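Local coordinates for protein folylpolyglutamate synthase/dihydrofolate synthase (Thermotoga maritima, PDB 1O5Z) that probably adds glutamate to dihydropteroate and to tetrahydrofolate polyglutamate chains, using ATP and magnesium, in the making of folate cofactors, at residues Thr174-Asp179 and Ile273-Val278; Val205-Gly210 and Lys218-Val223; Asp359-Tyr364 and Val388-Lys393. All coordinates share one frame; numbering follows the deposited sequence.

The three contacts illustrate how a Mur-ligase-like enzyme is put together from two alpha/beta units. Contacts 1 and 2 lie in the Mur ligase middle domain, of the P-loop NTPase clan, their centres 12 Å apart, and share one mixed sheet in which strands 173-175 and 207-209 run side by side. Along the chain, contact 2 is nested inside the loop that contact 1 closes. Contact 3 follows in series, in the glutamate ligase domain, where helix 357-361 meets helix 384-394; its centre is 32 Å from that of contact 1 and 41 Å from that of contact 2. The first two thus belong to one continuous core, whereas the third packs a separate one.

Contact 1 (Thr174-Asp179 and Ile273-Val278); sequences TIVTVD and IENAGV
V278 lays its CG1 methyl against CG2 of T174, the two carbons only 3.4 Å apart, a little inside usual van der Waals contact. Both methyls are aimed there by their torsions: on T174, OG1 sits beside the backbone N (chi1 -59°) and leaves CG2 anti to it, and on V278 CG1 is likewise anti to the backbone N (chi1 177°). The polar branch of T174 is thereby turned aside, and its OG1 is hydrogen-bonded to T282, one helical turn beyond V278, so a buried hydroxyl is satisfied by the same helix that its methyl packs on.

Just past the end of the strand, V176 CG1 meets ND2 of N275 at 3.5 Å, the side chains crossing at about a right angle, and lies more loosely, at 4.3 Å, from CG2 of V278. No hydrogen bond joins the two segments. Farther along the loop, T177 OG1 bonds to D179 OD2 at 2.7 Å from above the carboxylate plane, and both residues are hydrogen-bonded to T60 or N61 of the P-loop; a sulfate about 5 Å from the side chain of N275 is consistent with a phosphate-binding region.

Strand 173-175 runs within the mixed sheet between strands 53-58 and 207-209, helix 271-286 packs against it through this contact, and helix 63-77 touches both V176 and N275.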
ATOM      1  N   THR A 174      10.279   6.295  -8.844  1.00 43.74           N
ATOM      2  CA  THR A 174      10.872   5.696  -7.661  1.00 43.39           C
ATOM      3  C   THR A 174      10.685   4.200  -7.697  1.00 43.35           C
ATOM      4  O   THR A 174       9.573   3.710  -7.967  1.00 42.43           O
ATOM      5  CB  THR A 174      10.189   6.297  -6.439  1.00 43.67           C
ATOM      6  OG1 THR A 174      10.384   7.721  -6.478  1.00 41.68           O
ATOM      7  CG2 THR A 174      10.828   5.797  -5.080  1.00 42.11           C
ATOM      8  N   ILE A 175      11.772   3.471  -7.491  1.00 42.59           N
ATOM      9  CA  ILE A 175      11.674   2.038  -7.265  1.00 43.56           C
ATOM     10  C   ILE A 175      12.177   1.742  -5.859  1.00 43.54           C
ATOM     11  O   ILE A 175      13.391   1.708  -5.594  1.00 42.86           O
ATOM     12  CB  ILE A 175      12.441   1.263  -8.333  1.00 44.29           C
ATOM     13  CG1 ILE A 175      11.830   1.570  -9.720  1.00 45.01           C
ATOM     14  CG2 ILE A 175      12.343  -0.251  -8.041  1.00 44.90           C
ATOM     15  CD1 ILE A 175      12.641   1.094 -10.909  1.00 44.29           C
ATOM     16  N   VAL A 176      11.240   1.584  -4.933  1.00 43.88           N
ATOM     17  CA  VAL A 176      11.617   1.595  -3.531  1.00 45.05           C
ATOM     18  C   VAL A 176      12.573   0.429  -3.257  1.00 46.05           C
ATOM     19  O   VAL A 176      13.688   0.630  -2.758  1.00 46.23           O
ATOM     20  CB  VAL A 176      10.400   1.535  -2.577  1.00 45.13           C
ATOM     21  CG1 VAL A 176      10.893   1.663  -1.102  1.00 45.52           C
ATOM     22  CG2 VAL A 176       9.364   2.607  -2.895  1.00 45.76           C
ATOM     23  N   THR A 177      12.110  -0.786  -3.599  1.00 46.55           N
ATOM     24  CA  THR A 177      12.907  -2.005  -3.561  1.00 47.78           C
ATOM     25  C   THR A 177      12.628  -2.943  -4.725  1.00 48.18           C
ATOM     26  O   THR A 177      11.622  -2.840  -5.407  1.00 46.23           O
ATOM     27  CB  THR A 177      12.703  -2.838  -2.226  1.00 48.53           C
ATOM     28  OG1 THR A 177      11.356  -3.404  -2.102  1.00 48.85           O
ATOM     29  CG2 THR A 177      12.961  -1.945  -0.980  1.00 50.41           C
ATOM     30  N   VAL A 178      13.552  -3.890  -4.882  1.00 48.96           N
ATOM     31  CA  VAL A 178      13.369  -5.036  -5.733  1.00 50.10           C
ATOM     32  C   VAL A 178      13.693  -6.296  -4.925  1.00 51.09           C
ATOM     33  O   VAL A 178      14.865  -6.575  -4.652  1.00 49.83           O
ATOM     34  CB  VAL A 178      14.288  -4.944  -6.968  1.00 50.40           C
ATOM     35  CG1 VAL A 178      14.106  -6.191  -7.852  1.00 49.73           C
ATOM     36  CG2 VAL A 178      14.077  -3.587  -7.723  1.00 50.03           C
ATOM     37  N   ASP A 179      12.645  -7.042  -4.554  1.00 53.10           N
ATOM     38  CA  ASP A 179      12.770  -8.243  -3.718  1.00 55.37           C
ATOM     39  C   ASP A 179      12.143  -9.461  -4.404  1.00 56.20           C
ATOM     40  O   ASP A 179      11.148  -9.325  -5.111  1.00 56.77           O
ATOM     41  CB  ASP A 179      12.117  -7.992  -2.353  1.00 54.99           C
ATOM     42  CG  ASP A 179      12.751  -6.815  -1.605  1.00 57.50           C
ATOM     43  OD1 ASP A 179      14.016  -6.886  -1.487  1.00 57.01           O
ATOM     44  OD2 ASP A 179      12.092  -5.808  -1.108  1.00 57.01           O
ATOM     45  N   ILE A 273      11.450   4.085   8.178  1.00 44.39           N
ATOM     46  CA  ILE A 273      12.342   5.223   8.230  1.00 43.40           C
ATOM     47  C   ILE A 273      13.105   5.288   6.899  1.00 43.40           C
ATOM     48  O   ILE A 273      13.326   6.375   6.306  1.00 43.35           O
ATOM     49  CB  ILE A 273      13.209   5.181   9.491  1.00 43.96           C
ATOM     50  CG1 ILE A 273      12.376   5.660  10.672  1.00 44.19           C
ATOM     51  CG2 ILE A 273      14.436   6.093   9.364  1.00 42.72           C
ATOM     52  CD1 ILE A 273      12.937   5.248  11.997  1.00 47.48           C
ATOM     53  N   GLU A 274      13.416   4.128   6.362  1.00 43.03           N
ATOM     54  CA  GLU A 274      14.019   4.099   5.041  1.00 43.56           C
ATOM     55  C   GLU A 274      13.046   4.526   3.955  1.00 42.75           C
ATOM     56  O   GLU A 274      13.423   5.179   3.000  1.00 43.63           O
ATOM     57  CB  GLU A 274      14.622   2.722   4.754  1.00 43.66           C
ATOM     58  CG  GLU A 274      15.868   2.489   5.580  1.00 46.28           C
ATOM     59  CD  GLU A 274      16.840   1.521   4.959  1.00 50.56           C
ATOM     60  OE1 GLU A 274      16.517   0.871   3.950  1.00 53.94           O
ATOM     61  OE2 GLU A 274      17.953   1.401   5.490  1.00 53.29           O
ATOM     62  N   ASN A 275      11.790   4.150   4.076  1.00 42.59           N
ATOM     63  CA  ASN A 275      10.813   4.566   3.097  1.00 42.56           C
ATOM     64  C   ASN A 275      10.724   6.078   3.138  1.00 42.52           C
ATOM     65  O   ASN A 275      10.575   6.718   2.138  1.00 43.19           O
ATOM     66  CB  ASN A 275       9.453   3.949   3.422  1.00 41.96           C
ATOM     67  CG  ASN A 275       9.386   2.441   3.110  1.00 43.18           C
ATOM     68  OD1 ASN A 275       8.495   1.734   3.576  1.00 46.33           O
ATOM     69  ND2 ASN A 275      10.314   1.960   2.355  1.00 40.90           N
ATOM     70  N   ALA A 276      10.766   6.641   4.333  1.00 43.93           N
ATOM     71  CA  ALA A 276      10.791   8.107   4.513  1.00 44.04           C
ATOM     72  C   ALA A 276      11.990   8.782   3.800  1.00 43.83           C
ATOM     73  O   ALA A 276      11.793   9.736   3.077  1.00 43.84           O
ATOM     74  CB  ALA A 276      10.763   8.479   5.999  1.00 44.78           C
ATOM     75  N   GLY A 277      13.197   8.250   3.937  1.00 43.87           N
ATOM     76  CA  GLY A 277      14.331   8.742   3.131  1.00 43.95           C
ATOM     77  C   GLY A 277      14.043   8.666   1.629  1.00 43.18           C
ATOM     78  O   GLY A 277      14.328   9.554   0.869  1.00 42.36           O
ATOM     79  N   VAL A 278      13.510   7.555   1.196  1.00 44.02           N
ATOM     80  CA  VAL A 278      13.168   7.405  -0.221  1.00 44.21           C
ATOM     81  C   VAL A 278      12.165   8.461  -0.663  1.00 43.78           C
ATOM     82  O   VAL A 278      12.308   9.017  -1.742  1.00 44.97           O
ATOM     83  CB  VAL A 278      12.603   5.987  -0.545  1.00 43.94           C
ATOM     84  CG1 VAL A 278      12.188   5.899  -2.012  1.00 44.36           C
ATOM     85  CG2 VAL A 278      13.612   4.947  -0.247  1.00 44.25           C
TER

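Contact 2 (Val205-Gly210 and Lys218-Val223); sequences VPLVTG and KVMEDV
T209 OG1 is gripped by two backbone groups, the carbonyl oxygen of I175 on the neighbouring strand and the amide of E211 just beyond its own, and CE of M220 also touches it, at 3.5 Å. The hydroxyl stands opposite the backbone N (chi1 -174°), which carries it toward the helix, and T209 and M220 reach toward each other tip to tip. SD of M220 lies 3.9 Å from the same oxygen, and CE also meets CG2 of T209 at 4.0 Å. The sulfur end of the methionine therefore rests on a buried hydroxyl whose polar needs are met by the backbone.

Nearer its root, M220 is touched by a second residue of the strand. CD2 of L207 comes to 3.9 Å from CB of M220, the two side chains crossing at about a right angle. L207 and T209 are two apart on strand 207-209, so they project from the same side of the sheet, toward helix 214-227. This is the first half of a beta-alpha-beta unit, in which the helix leads on to the parallel strand 231-233. M220 also touches I175 and M231, on the strands flanking 207-209, so one side chain spans three adjacent strands. The methionine bends at chi3 (-87°), which swings CE round to the threonine. With an alanine here, the CB contact to L207 could stay, but the loss of SD and CE would probably open a gap over OG1 and CG2 of T209 and end the reach to I175 and M231.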
ATOM      1  N   VAL A 205      13.924  11.570 -16.839  1.00 46.72           N
ATOM      2  CA  VAL A 205      13.213  11.680 -15.583  1.00 46.08           C
ATOM      3  C   VAL A 205      14.082  11.001 -14.575  1.00 45.91           C
ATOM      4  O   VAL A 205      14.494   9.880 -14.775  1.00 45.03           O
ATOM      5  CB  VAL A 205      11.840  10.950 -15.627  1.00 46.34           C
ATOM      6  CG1 VAL A 205      11.203  10.843 -14.250  1.00 45.21           C
ATOM      7  CG2 VAL A 205      10.898  11.649 -16.589  1.00 47.23           C
ATOM      8  N   PRO A 206      14.364  11.655 -13.469  1.00 46.75           N
ATOM      9  CA  PRO A 206      15.199  11.007 -12.452  1.00 46.81           C
ATOM     10  C   PRO A 206      14.579   9.725 -11.910  1.00 46.32           C
ATOM     11  O   PRO A 206      13.360   9.494 -12.032  1.00 46.19           O
ATOM     12  CB  PRO A 206      15.302  12.055 -11.347  1.00 47.11           C
ATOM     13  CG  PRO A 206      14.119  12.975 -11.589  1.00 47.21           C
ATOM     14  CD  PRO A 206      13.980  13.030 -13.081  1.00 46.78           C
ATOM     15  N   LEU A 207      15.446   8.890 -11.344  1.00 45.62           N
ATOM     16  CA  LEU A 207      15.040   7.665 -10.659  1.00 44.64           C
ATOM     17  C   LEU A 207      15.589   7.716  -9.232  1.00 44.02           C
ATOM     18  O   LEU A 207      16.792   8.021  -9.020  1.00 42.82           O
ATOM     19  CB  LEU A 207      15.640   6.436 -11.354  1.00 44.83           C
ATOM     20  CG  LEU A 207      15.723   5.152 -10.500  1.00 44.83           C
ATOM     21  CD1 LEU A 207      14.287   4.635 -10.174  1.00 44.82           C
ATOM     22  CD2 LEU A 207      16.554   4.098 -11.213  1.00 44.85           C
ATOM     23  N   VAL A 208      14.725   7.374  -8.280  1.00 42.54           N
ATOM     24  CA  VAL A 208      15.135   7.179  -6.892  1.00 42.17           C
ATOM     25  C   VAL A 208      14.896   5.746  -6.443  1.00 41.93           C
ATOM     26  O   VAL A 208      13.828   5.194  -6.670  1.00 42.79           O
ATOM     27  CB  VAL A 208      14.375   8.116  -5.989  1.00 41.90           C
ATOM     28  CG1 VAL A 208      14.775   7.907  -4.536  1.00 42.34           C
ATOM     29  CG2 VAL A 208      14.617   9.510  -6.427  1.00 43.32           C
ATOM     30  N   THR A 209      15.896   5.144  -5.802  1.00 42.39           N
ATOM     31  CA  THR A 209      15.752   3.794  -5.251  1.00 41.99           C
ATOM     32  C   THR A 209      16.304   3.560  -3.836  1.00 42.50           C
ATOM     33  O   THR A 209      17.364   4.092  -3.426  1.00 41.90           O
ATOM     34  CB  THR A 209      16.263   2.710  -6.265  1.00 42.00           C
ATOM     35  OG1 THR A 209      15.979   1.380  -5.770  1.00 39.75           O
ATOM     36  CG2 THR A 209      17.763   2.794  -6.468  1.00 41.55           C
ATOM     37  N   GLY A 210      15.543   2.746  -3.098  1.00 43.18           N
ATOM     38  CA  GLY A 210      15.937   2.262  -1.776  1.00 44.09           C
ATOM     39  C   GLY A 210      16.587   0.904  -1.847  1.00 44.93           C
ATOM     40  O   GLY A 210      16.766   0.246  -0.828  1.00 45.62           O
ATOM     41  N   LYS A 218      22.293  -2.832 -10.868  1.00 46.98           N
ATOM     42  CA  LYS A 218      22.919  -2.965 -12.193  1.00 47.12           C
ATOM     43  C   LYS A 218      21.887  -2.769 -13.326  1.00 45.98           C
ATOM     44  O   LYS A 218      22.116  -2.035 -14.284  1.00 44.82           O
ATOM     45  CB  LYS A 218      23.660  -4.317 -12.304  1.00 47.51           C
ATOM     46  CG  LYS A 218      25.028  -4.351 -11.573  1.00 49.47           C
ATOM     47  CD  LYS A 218      25.649  -5.787 -11.281  1.00 48.33           C
ATOM     48  CE  LYS A 218      27.175  -5.665 -11.034  1.00 50.16           C
ATOM     49  NZ  LYS A 218      27.850  -6.666 -10.089  1.00 51.13           N
ATOM     50  N   VAL A 219      20.727  -3.387 -13.187  1.00 45.52           N
ATOM     51  CA  VAL A 219      19.693  -3.229 -14.196  1.00 45.51           C
ATOM     52  C   VAL A 219      19.223  -1.772 -14.261  1.00 45.62           C
ATOM     53  O   VAL A 219      19.190  -1.161 -15.332  1.00 45.09           O
ATOM     54  CB  VAL A 219      18.483  -4.167 -13.918  1.00 45.74           C
ATOM     55  CG1 VAL A 219      17.403  -3.989 -14.997  1.00 46.81           C
ATOM     56  CG2 VAL A 219      18.927  -5.607 -13.789  1.00 44.25           C
ATOM     57  N   MET A 220      18.860  -1.230 -13.104  1.00 46.01           N
ATOM     58  CA  MET A 220      18.352   0.132 -13.019  1.00 46.69           C
ATOM     59  C   MET A 220      19.391   1.123 -13.506  1.00 46.21           C
ATOM     60  O   MET A 220      19.043   2.085 -14.173  1.00 46.97           O
ATOM     61  CB  MET A 220      17.936   0.479 -11.588  1.00 46.98           C
ATOM     62  CG  MET A 220      16.830  -0.404 -11.048  1.00 47.24           C
ATOM     63  SD  MET A 220      16.154   0.072  -9.448  1.00 49.95           S
ATOM     64  CE  MET A 220      17.225  -0.752  -8.281  1.00 51.01           C
ATOM     65  N   GLU A 221      20.659   0.893 -13.174  1.00 45.29           N
ATOM     66  CA  GLU A 221      21.745   1.724 -13.665  1.00 45.32           C
ATOM     67  C   GLU A 221      21.779   1.736 -15.175  1.00 45.16           C
ATOM     68  O   GLU A 221      21.907   2.793 -15.783  1.00 45.38           O
ATOM     69  CB  GLU A 221      23.110   1.213 -13.155  1.00 45.16           C
ATOM     70  CG  GLU A 221      23.369   1.569 -11.695  1.00 45.86           C
ATOM     71  CD  GLU A 221      24.485   0.732 -11.058  1.00 45.92           C
ATOM     72  OE1 GLU A 221      25.286   0.095 -11.784  1.00 45.23           O
ATOM     73  OE2 GLU A 221      24.537   0.695  -9.816  1.00 46.11           O
ATOM     74  N   ASP A 222      21.699   0.542 -15.767  1.00 44.86           N
ATOM     75  CA  ASP A 222      21.745   0.399 -17.209  1.00 44.64           C
ATOM     76  C   ASP A 222      20.563   1.110 -17.866  1.00 43.81           C
ATOM     77  O   ASP A 222      20.747   1.837 -18.832  1.00 43.11           O
ATOM     78  CB  ASP A 222      21.820  -1.079 -17.615  1.00 44.93           C
ATOM     79  CG  ASP A 222      23.135  -1.737 -17.186  1.00 47.47           C
ATOM     80  OD1 ASP A 222      23.632  -2.654 -17.886  1.00 54.39           O
ATOM     81  OD2 ASP A 222      23.769  -1.387 -16.165  1.00 50.16           O
ATOM     82  N   VAL A 223      19.364   0.930 -17.329  1.00 43.12           N
ATOM     83  CA  VAL A 223      18.183   1.620 -17.894  1.00 43.52           C
ATOM     84  C   VAL A 223      18.222   3.148 -17.770  1.00 43.89           C
ATOM     85  O   VAL A 223      18.020   3.855 -18.762  1.00 43.14           O
ATOM     86  CB  VAL A 223      16.877   1.080 -17.325  1.00 42.97           C
ATOM     87  CG1 VAL A 223      15.701   1.824 -17.925  1.00 42.82           C
ATOM     88  CG2 VAL A 223      16.782  -0.428 -17.622  1.00 41.75           C
TER

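Contact 3 (Asp359-Tyr364 and Val388-Lys393); sequences DILRKY and VDMAKK
L361, in the last turn of helix 357-361, makes the contact: its CD1 methyl comes 3.7 Å from CB of M390 and 3.6 Å from the backbone N of A391, with CB of A391 at 4.2 Å. The nearest alpha carbons of the two segments, those of L361 and A391, are 6.5 Å apart, a short spacing that the small alanine permits. CG of L361 lies beside the backbone N (chi1 -69°), opposite its own carbonyl carbon, and an extended chi2 of 168° carries CD1 across to the other helix. M390 crosses L361 at about a right angle and offers the base of its side chain, while L387 and F394 of helix 384-394 add to the cover over the leucine.

R362, next in sequence, has its NH1 5.4 Å from NZ of K393 and in a long, weak ion pair with E358. The buried ring of Y364 ends the segment against helix 326-339.

The two helices follow the adjacent parallel strands 345-349 and 370-373 of the domain's mixed sheet, so they are neighbouring helices of successive beta-alpha-beta crossovers, packed against each other. No hydrogen bond crosses between the segments; the helices meet here through apolar packing, and any repulsion between R362 and K393 at the border is probably slight and partly offset by E358.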
ATOM      1  N   ASP A 359       3.461 -22.915   8.153  1.00 44.73           N
ATOM      2  CA  ASP A 359       4.694 -22.172   8.175  1.00 45.03           C
ATOM      3  C   ASP A 359       4.422 -20.753   8.699  1.00 44.36           C
ATOM      4  O   ASP A 359       5.302 -20.142   9.266  1.00 44.23           O
ATOM      5  CB  ASP A 359       5.389 -22.177   6.790  1.00 45.71           C
ATOM      6  CG  ASP A 359       5.924 -23.572   6.374  1.00 48.18           C
ATOM      7  OD1 ASP A 359       5.410 -24.623   6.837  1.00 53.59           O
ATOM      8  OD2 ASP A 359       6.871 -23.737   5.558  1.00 53.91           O
ATOM      9  N   ILE A 360       3.211 -20.233   8.559  1.00 44.15           N
ATOM     10  CA  ILE A 360       2.883 -18.943   9.214  1.00 44.08           C
ATOM     11  C   ILE A 360       2.784 -19.068  10.734  1.00 43.39           C
ATOM     12  O   ILE A 360       3.376 -18.270  11.462  1.00 42.57           O
ATOM     13  CB  ILE A 360       1.548 -18.320   8.669  1.00 44.39           C
ATOM     14  CG1 ILE A 360       1.682 -17.883   7.210  1.00 43.49           C
ATOM     15  CG2 ILE A 360       1.083 -17.134   9.543  1.00 44.37           C
ATOM     16  CD1 ILE A 360       0.324 -17.707   6.522  1.00 44.54           C
ATOM     17  N   LEU A 361       2.016 -20.053  11.202  1.00 43.41           N
ATOM     18  CA  LEU A 361       1.745 -20.241  12.649  1.00 43.74           C
ATOM     19  C   LEU A 361       3.026 -20.459  13.452  1.00 43.75           C
ATOM     20  O   LEU A 361       3.173 -20.009  14.591  1.00 43.33           O
ATOM     21  CB  LEU A 361       0.791 -21.440  12.882  1.00 43.89           C
ATOM     22  CG  LEU A 361      -0.651 -21.273  12.428  1.00 44.14           C
ATOM     23  CD1 LEU A 361      -1.466 -22.579  12.408  1.00 42.93           C
ATOM     24  CD2 LEU A 361      -1.309 -20.259  13.304  1.00 45.07           C
ATOM     25  N   ARG A 362       3.954 -21.141  12.820  1.00 44.41           N
ATOM     26  CA  ARG A 362       5.219 -21.466  13.418  1.00 45.10           C
ATOM     27  C   ARG A 362       6.068 -20.267  13.737  1.00 46.16           C
ATOM     28  O   ARG A 362       6.920 -20.333  14.611  1.00 46.61           O
ATOM     29  CB  ARG A 362       5.989 -22.314  12.448  1.00 45.34           C
ATOM     30  CG  ARG A 362       5.387 -23.697  12.216  1.00 45.58           C
ATOM     31  CD  ARG A 362       6.020 -24.470  11.070  1.00 45.75           C
ATOM     32  NE  ARG A 362       7.055 -25.387  11.524  1.00 43.62           N
ATOM     33  CZ  ARG A 362       6.826 -26.650  11.867  1.00 48.15           C
ATOM     34  NH1 ARG A 362       5.602 -27.178  11.822  1.00 51.90           N
ATOM     35  NH2 ARG A 362       7.815 -27.412  12.264  1.00 47.83           N
ATOM     36  N   LYS A 363       5.862 -19.168  13.021  1.00 47.00           N
ATOM     37  CA  LYS A 363       6.608 -17.927  13.298  1.00 46.93           C
ATOM     38  C   LYS A 363       6.257 -17.374  14.681  1.00 47.06           C
ATOM     39  O   LYS A 363       7.089 -16.753  15.356  1.00 45.74           O
ATOM     40  CB  LYS A 363       6.339 -16.873  12.209  1.00 46.56           C
ATOM     41  CG  LYS A 363       6.708 -17.309  10.783  1.00 45.36           C
ATOM     42  CD  LYS A 363       8.098 -17.957  10.690  1.00 45.43           C
ATOM     43  CE  LYS A 363       8.400 -18.373   9.259  1.00 44.47           C
ATOM     44  NZ  LYS A 363       9.770 -18.867   9.081  1.00 44.58           N
ATOM     45  N   TYR A 364       5.026 -17.658  15.100  1.00 47.45           N
ATOM     46  CA  TYR A 364       4.437 -17.038  16.267  1.00 47.95           C
ATOM     47  C   TYR A 364       4.586 -17.796  17.558  1.00 48.70           C
ATOM     48  O   TYR A 364       4.037 -17.368  18.588  1.00 48.80           O
ATOM     49  CB  TYR A 364       2.954 -16.784  15.999  1.00 48.07           C
ATOM     50  CG  TYR A 364       2.761 -15.827  14.885  1.00 47.42           C
ATOM     51  CD1 TYR A 364       1.887 -16.108  13.861  1.00 48.00           C
ATOM     52  CD2 TYR A 364       3.493 -14.649  14.825  1.00 49.66           C
ATOM     53  CE1 TYR A 364       1.724 -15.257  12.825  1.00 47.31           C
ATOM     54  CE2 TYR A 364       3.334 -13.777  13.779  1.00 50.27           C
ATOM     55  CZ  TYR A 364       2.439 -14.085  12.779  1.00 47.70           C
ATOM     56  OH  TYR A 364       2.247 -13.212  11.729  1.00 48.44           O
ATOM     57  N   VAL A 388      -7.355 -24.711  13.120  1.00 44.75           N
ATOM     58  CA  VAL A 388      -7.359 -24.829  14.569  1.00 44.47           C
ATOM     59  C   VAL A 388      -6.470 -25.993  15.035  1.00 44.48           C
ATOM     60  O   VAL A 388      -5.752 -25.878  16.020  1.00 43.52           O
ATOM     61  CB  VAL A 388      -8.832 -25.043  15.093  1.00 44.30           C
ATOM     62  CG1 VAL A 388      -8.849 -25.417  16.553  1.00 44.08           C
ATOM     63  CG2 VAL A 388      -9.649 -23.824  14.899  1.00 44.08           C
ATOM     64  N   ASP A 389      -6.572 -27.124  14.349  1.00 45.34           N
ATOM     65  CA  ASP A 389      -5.773 -28.298  14.680  1.00 46.47           C
ATOM     66  C   ASP A 389      -4.285 -28.014  14.571  1.00 47.37           C
ATOM     67  O   ASP A 389      -3.488 -28.406  15.432  1.00 47.83           O
ATOM     68  CB  ASP A 389      -6.088 -29.442  13.723  1.00 46.80           C
ATOM     69  CG  ASP A 389      -7.408 -30.139  14.028  1.00 47.35           C
ATOM     70  OD1 ASP A 389      -8.055 -29.830  15.045  1.00 46.88           O
ATOM     71  OD2 ASP A 389      -7.870 -31.020  13.282  1.00 47.22           O
ATOM     72  N   MET A 390      -3.921 -27.368  13.472  1.00 48.18           N
ATOM     73  CA  MET A 390      -2.563 -26.913  13.250  1.00 49.74           C
ATOM     74  C   MET A 390      -2.077 -26.012  14.354  1.00 48.21           C
ATOM     75  O   MET A 390      -1.009 -26.219  14.868  1.00 47.67           O
ATOM     76  CB  MET A 390      -2.486 -26.135  11.961  1.00 49.61           C
ATOM     77  CG  MET A 390      -1.888 -26.906  10.816  1.00 53.16           C
ATOM     78  SD  MET A 390      -1.695 -25.725   9.453  1.00 57.27           S
ATOM     79  CE  MET A 390      -3.337 -25.852   8.691  1.00 58.34           C
ATOM     80  N   ALA A 391      -2.860 -24.998  14.691  1.00 48.07           N
ATOM     81  CA  ALA A 391      -2.522 -24.085  15.774  1.00 47.95           C
ATOM     82  C   ALA A 391      -2.256 -24.863  17.036  1.00 48.41           C
ATOM     83  O   ALA A 391      -1.290 -24.595  17.760  1.00 47.60           O
ATOM     84  CB  ALA A 391      -3.654 -23.131  16.006  1.00 48.26           C
ATOM     85  N   LYS A 392      -3.111 -25.845  17.284  1.00 49.22           N
ATOM     86  CA  LYS A 392      -2.977 -26.704  18.455  1.00 50.64           C
ATOM     87  C   LYS A 392      -1.718 -27.559  18.418  1.00 50.73           C
ATOM     88  O   LYS A 392      -1.179 -27.899  19.470  1.00 50.78           O
ATOM     89  CB  LYS A 392      -4.221 -27.565  18.630  1.00 50.61           C
ATOM     90  CG  LYS A 392      -5.407 -26.775  19.202  1.00 50.98           C
ATOM     91  CD  LYS A 392      -6.711 -27.556  19.151  1.00 51.76           C
ATOM     92  CE  LYS A 392      -7.767 -26.921  20.047  1.00 53.35           C
ATOM     93  NZ  LYS A 392      -9.153 -27.413  19.721  1.00 56.00           N
ATOM     94  N   LYS A 393      -1.241 -27.885  17.218  1.00 51.58           N
ATOM     95  CA  LYS A 393       0.134 -28.444  17.023  1.00 52.46           C
ATOM     96  C   LYS A 393       1.303 -27.562  17.544  1.00 52.90           C
ATOM     97  O   LYS A 393       2.360 -28.096  17.890  1.00 52.47           O
ATOM     98  CB  LYS A 393       0.359 -28.726  15.540  1.00 52.47           C
ATOM     99  CG  LYS A 393       0.670 -30.158  15.205  1.00 52.81           C
ATOM    100  CD  LYS A 393       0.741 -30.333  13.695  1.00 53.15           C
ATOM    101  CE  LYS A 393       1.485 -31.589  13.305  1.00 55.22           C
ATOM    102  NZ  LYS A 393       2.240 -31.374  12.036  1.00 56.27           N
TER